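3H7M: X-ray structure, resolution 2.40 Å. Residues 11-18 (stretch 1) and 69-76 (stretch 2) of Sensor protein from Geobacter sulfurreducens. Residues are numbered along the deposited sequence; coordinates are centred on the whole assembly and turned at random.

Stretch 1, residues 11-18: RTIVVGGD
Stretch 2, residues 69-76: GRVDVLQG

Two segments of one chain meet as a short parallel pairing, V15 with V73 (CA to CA 5.2 Å) and G16 with L74 (CA to CA 4.7 Å). From I13 to V15 stretch 1 is extended, with phi/psi near -95/125. The end-to-end directions, CA 12 to 17 against CA 70 to 75, lie 68° apart. In stretch 2, D72 (-96/-14) breaks the extended path, and Q75 (-78/-19) begins the corner after the paired residues.

Backbone hydrogen bonds fix the register. V14 O accepts from D72 N at 2.7 Å and, weakly, from V73 N at 3.3 Å; G16 N donates to V73 O at 2.6 Å, and Q75 N reaches G16 O in a weak bond of 3.3 Å. The 3.5 Å CA-H...O contact from L74 CA to G16 O supplements them.

D72 (chi1 m) points toward stretch 1, where its short side chain brings the carboxylate to the backbone, giving one more bond before the paired residues: V14 N donates to D72 OD2 at 2.7 Å, nearly linear at 167°.

Branched aliphatics suit the buried flanks. V73 (p) sets CG1 3.8 Å from CG2 of I13 (m, p) and 4.2 Å from CG2 of V15 (t); V14 (t) brings CG1 3.9 Å from CG1 of V71 (m).

Glycine fits at G16 because an ideal CB would lie 2.7 Å from CD2 of L74 (m, t), a clash, and a tight 3.1 Å from V71 CG2.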

ATOM      1  N   ARG A  11     -17.159 -13.504  15.811  1.00 67.67           N
ATOM      2  CA  ARG A  11     -16.849 -12.175  16.322  1.00 73.76           C
ATOM      3  C   ARG A  11     -16.369 -11.320  15.146  1.00 71.32           C
ATOM      4  O   ARG A  11     -15.297 -11.570  14.595  1.00 69.25           O
ATOM      5  CB  ARG A  11     -15.728 -12.262  17.361  1.00 83.39           C
ATOM      6  CG  ARG A  11     -15.236 -10.905  17.853  1.00 97.98           C
ATOM      7  CD  ARG A  11     -14.120 -11.042  18.884  1.00105.25           C
ATOM      8  NE  ARG A  11     -13.849  -9.772  19.559  1.00112.94           N
ATOM      9  CZ  ARG A  11     -14.739  -9.106  20.293  1.00114.01           C
ATOM     10  NH1 ARG A  11     -15.968  -9.585  20.455  1.00115.19           N
ATOM     11  NH2 ARG A  11     -14.401  -7.955  20.864  1.00111.27           N
ATOM     12  N   THR A  12     -17.156 -10.322  14.758  1.00 67.56           N
ATOM     13  CA  THR A  12     -16.783  -9.449  13.648  1.00 61.37           C
ATOM     14  C   THR A  12     -15.301  -9.088  13.618  1.00 57.36           C
ATOM     15  O   THR A  12     -14.747  -8.592  14.606  1.00 53.48           O
ATOM     16  CB  THR A  12     -17.572  -8.127  13.683  1.00 62.91           C
ATOM     17  OG1 THR A  12     -18.912  -8.360  13.230  1.00 59.73           O
ATOM     18  CG2 THR A  12     -16.898  -7.072  12.793  1.00 60.07           C
ATOM     19  N   ILE A  13     -14.660  -9.346  12.483  1.00 53.28           N
ATOM     20  CA  ILE A  13     -13.251  -9.001  12.329  1.00 51.46           C
ATOM     21  C   ILE A  13     -13.192  -7.584  11.771  1.00 52.96           C
ATOM     22  O   ILE A  13     -13.857  -7.265  10.771  1.00 51.56           O
ATOM     23  CB  ILE A  13     -12.523  -9.941  11.357  1.00 48.00           C
ATOM     24  CG1 ILE A  13     -12.365 -11.316  11.993  1.00 49.62           C
ATOM     25  CG2 ILE A  13     -11.155  -9.391  11.021  1.00 48.88           C
ATOM     26  CD1 ILE A  13     -13.659 -12.071  12.080  1.00 66.52           C
ATOM     27  N   VAL A  14     -12.414  -6.738  12.432  1.00 48.09           N
ATOM     28  CA  VAL A  14     -12.277  -5.357  12.005  1.00 49.32           C
ATOM     29  C   VAL A  14     -11.044  -5.195  11.150  1.00 50.28           C
ATOM     30  O   VAL A  14      -9.926  -5.465  11.594  1.00 50.57           O
ATOM     31  CB  VAL A  14     -12.192  -4.420  13.188  1.00 42.65           C
ATOM     32  CG1 VAL A  14     -11.899  -3.005  12.711  1.00 45.82           C
ATOM     33  CG2 VAL A  14     -13.509  -4.455  13.921  1.00 47.94           C
ATOM     34  N   VAL A  15     -11.267  -4.736   9.923  1.00 47.98           N
ATOM     35  CA  VAL A  15     -10.197  -4.575   8.954  1.00 46.93           C
ATOM     36  C   VAL A  15      -9.668  -3.160   8.784  1.00 48.05           C
ATOM     37  O   VAL A  15     -10.396  -2.236   8.383  1.00 44.34           O
ATOM     38  CB  VAL A  15     -10.632  -5.091   7.584  1.00 40.21           C
ATOM     39  CG1 VAL A  15      -9.410  -5.233   6.687  1.00 34.36           C
ATOM     40  CG2 VAL A  15     -11.359  -6.417   7.746  1.00 45.53           C
ATOM     41  N   GLY A  16      -8.384  -3.008   9.084  1.00 40.57           N
ATOM     42  CA  GLY A  16      -7.758  -1.712   8.954  1.00 46.04           C
ATOM     43  C   GLY A  16      -7.116  -1.556   7.588  1.00 44.76           C
ATOM     44  O   GLY A  16      -6.815  -2.545   6.908  1.00 42.37           O
ATOM     45  N   GLY A  17      -6.909  -0.308   7.185  1.00 45.87           N
ATOM     46  CA  GLY A  17      -6.286  -0.035   5.903  1.00 45.11           C
ATOM     47  C   GLY A  17      -6.186   1.455   5.703  1.00 42.79           C
ATOM     48  O   GLY A  17      -6.693   2.232   6.519  1.00 46.26           O
ATOM     49  N   ASP A  18      -5.533   1.857   4.624  1.00 49.26           N
ATOM     50  CA  ASP A  18      -5.368   3.271   4.309  1.00 54.07           C
ATOM     51  C   ASP A  18      -6.609   3.760   3.559  1.00 51.91           C
ATOM     52  O   ASP A  18      -7.054   3.124   2.611  1.00 46.34           O
ATOM     53  CB  ASP A  18      -4.127   3.460   3.435  1.00 58.33           C
ATOM     54  CG  ASP A  18      -3.744   4.921   3.249  1.00 64.76           C
ATOM     55  OD1 ASP A  18      -4.639   5.786   3.155  1.00 60.48           O
ATOM     56  OD2 ASP A  18      -2.532   5.201   3.170  1.00 69.99           O
ATOM     57  N   GLY A  69      -5.002  -2.928  18.873  1.00 73.78           N
ATOM     58  CA  GLY A  69      -6.177  -3.787  18.852  1.00 70.54           C
ATOM     59  C   GLY A  69      -7.451  -3.095  18.379  1.00 73.30           C
ATOM     60  O   GLY A  69      -8.525  -3.699  18.383  1.00 76.08           O
ATOM     61  N   ARG A  70      -7.344  -1.830  17.973  1.00 76.38           N
ATOM     62  CA  ARG A  70      -8.499  -1.069  17.492  1.00 78.47           C
ATOM     63  C   ARG A  70      -9.054  -1.742  16.245  1.00 76.61           C
ATOM     64  O   ARG A  70     -10.230  -1.587  15.911  1.00 78.25           O
ATOM     65  CB  ARG A  70      -8.089   0.367  17.165  1.00 89.38           C
ATOM     66  CG  ARG A  70      -7.434   1.092  18.319  1.00 97.99           C
ATOM     67  CD  ARG A  70      -7.044   2.495  17.930  1.00106.12           C
ATOM     68  NE  ARG A  70      -6.543   3.235  19.079  1.00116.04           N
ATOM     69  CZ  ARG A  70      -6.502   4.562  19.146  1.00123.53           C
ATOM     70  NH1 ARG A  70      -6.936   5.293  18.125  1.00125.86           N
ATOM     71  NH2 ARG A  70      -6.041   5.160  20.237  1.00126.86           N
ATOM     72  N   VAL A  71      -8.184  -2.474  15.554  1.00 70.42           N
ATOM     73  CA  VAL A  71      -8.556  -3.222  14.363  1.00 63.05           C
ATOM     74  C   VAL A  71      -7.880  -4.568  14.512  1.00 59.50           C
ATOM     75  O   VAL A  71      -6.854  -4.686  15.177  1.00 60.24           O
ATOM     76  CB  VAL A  71      -8.069  -2.548  13.070  1.00 64.01           C
ATOM     77  CG1 VAL A  71      -8.550  -1.116  13.043  1.00 66.20           C
ATOM     78  CG2 VAL A  71      -6.549  -2.624  12.957  1.00 58.04           C
ATOM     79  N   ASP A  72      -8.428  -5.586  13.877  1.00 51.08           N
ATOM     80  CA  ASP A  72      -7.850  -6.898  14.034  1.00 55.35           C
ATOM     81  C   ASP A  72      -6.872  -7.321  12.963  1.00 52.56           C
ATOM     82  O   ASP A  72      -6.132  -8.282  13.150  1.00 55.49           O
ATOM     83  CB  ASP A  72      -8.988  -7.902  14.157  1.00 60.14           C
ATOM     84  CG  ASP A  72     -10.044  -7.444  15.154  1.00 65.74           C
ATOM     85  OD1 ASP A  72      -9.688  -7.223  16.335  1.00 63.55           O
ATOM     86  OD2 ASP A  72     -11.221  -7.296  14.757  1.00 66.34           O
ATOM     87  N   VAL A  73      -6.844  -6.592  11.854  1.00 51.69           N
ATOM     88  CA  VAL A  73      -5.963  -6.942  10.744  1.00 47.20           C
ATOM     89  C   VAL A  73      -5.821  -5.821   9.716  1.00 46.75           C
ATOM     90  O   VAL A  73      -6.707  -4.967   9.565  1.00 44.89           O
ATOM     91  CB  VAL A  73      -6.510  -8.190  10.024  1.00 48.45           C
ATOM     92  CG1 VAL A  73      -7.961  -7.965   9.650  1.00 50.44           C
ATOM     93  CG2 VAL A  73      -5.693  -8.496   8.789  1.00 53.26           C
ATOM     94  N   LEU A  74      -4.698  -5.830   9.010  1.00 41.16           N
ATOM     95  CA  LEU A  74      -4.447  -4.844   7.977  1.00 43.72           C
ATOM     96  C   LEU A  74      -4.413  -5.657   6.706  1.00 44.42           C
ATOM     97  O   LEU A  74      -3.650  -6.628   6.610  1.00 37.57           O
ATOM     98  CB  LEU A  74      -3.112  -4.137   8.203  1.00 42.89           C
ATOM     99  CG  LEU A  74      -2.999  -3.344   9.513  1.00 49.88           C
ATOM    100  CD1 LEU A  74      -1.718  -2.548   9.475  1.00 49.23           C
ATOM    101  CD2 LEU A  74      -4.184  -2.405   9.708  1.00 44.09           C
ATOM    102  N   GLN A  75      -5.254  -5.271   5.745  1.00 40.12           N
ATOM    103  CA  GLN A  75      -5.361  -5.997   4.476  1.00 40.76           C
ATOM    104  C   GLN A  75      -4.266  -5.726   3.478  1.00 39.79           C
ATOM    105  O   GLN A  75      -4.061  -6.506   2.561  1.00 45.56           O
ATOM    106  CB  GLN A  75      -6.714  -5.716   3.798  1.00 46.84           C
ATOM    107  CG  GLN A  75      -7.260  -4.298   3.999  1.00 43.56           C
ATOM    108  CD  GLN A  75      -8.443  -3.964   3.095  1.00 46.30           C
ATOM    109  OE1 GLN A  75      -9.282  -4.816   2.786  1.00 42.05           O
ATOM    110  NE2 GLN A  75      -8.518  -2.706   2.682  1.00 49.34           N
ATOM    111  N   GLY A  76      -3.555  -4.619   3.645  1.00 40.94           N
ATOM    112  CA  GLY A  76      -2.515  -4.301   2.686  1.00 38.86           C
ATOM    113  C   GLY A  76      -1.296  -3.617   3.257  1.00 47.22           C
ATOM    114  O   GLY A  76      -1.249  -2.391   3.374  1.00 45.40           O
TER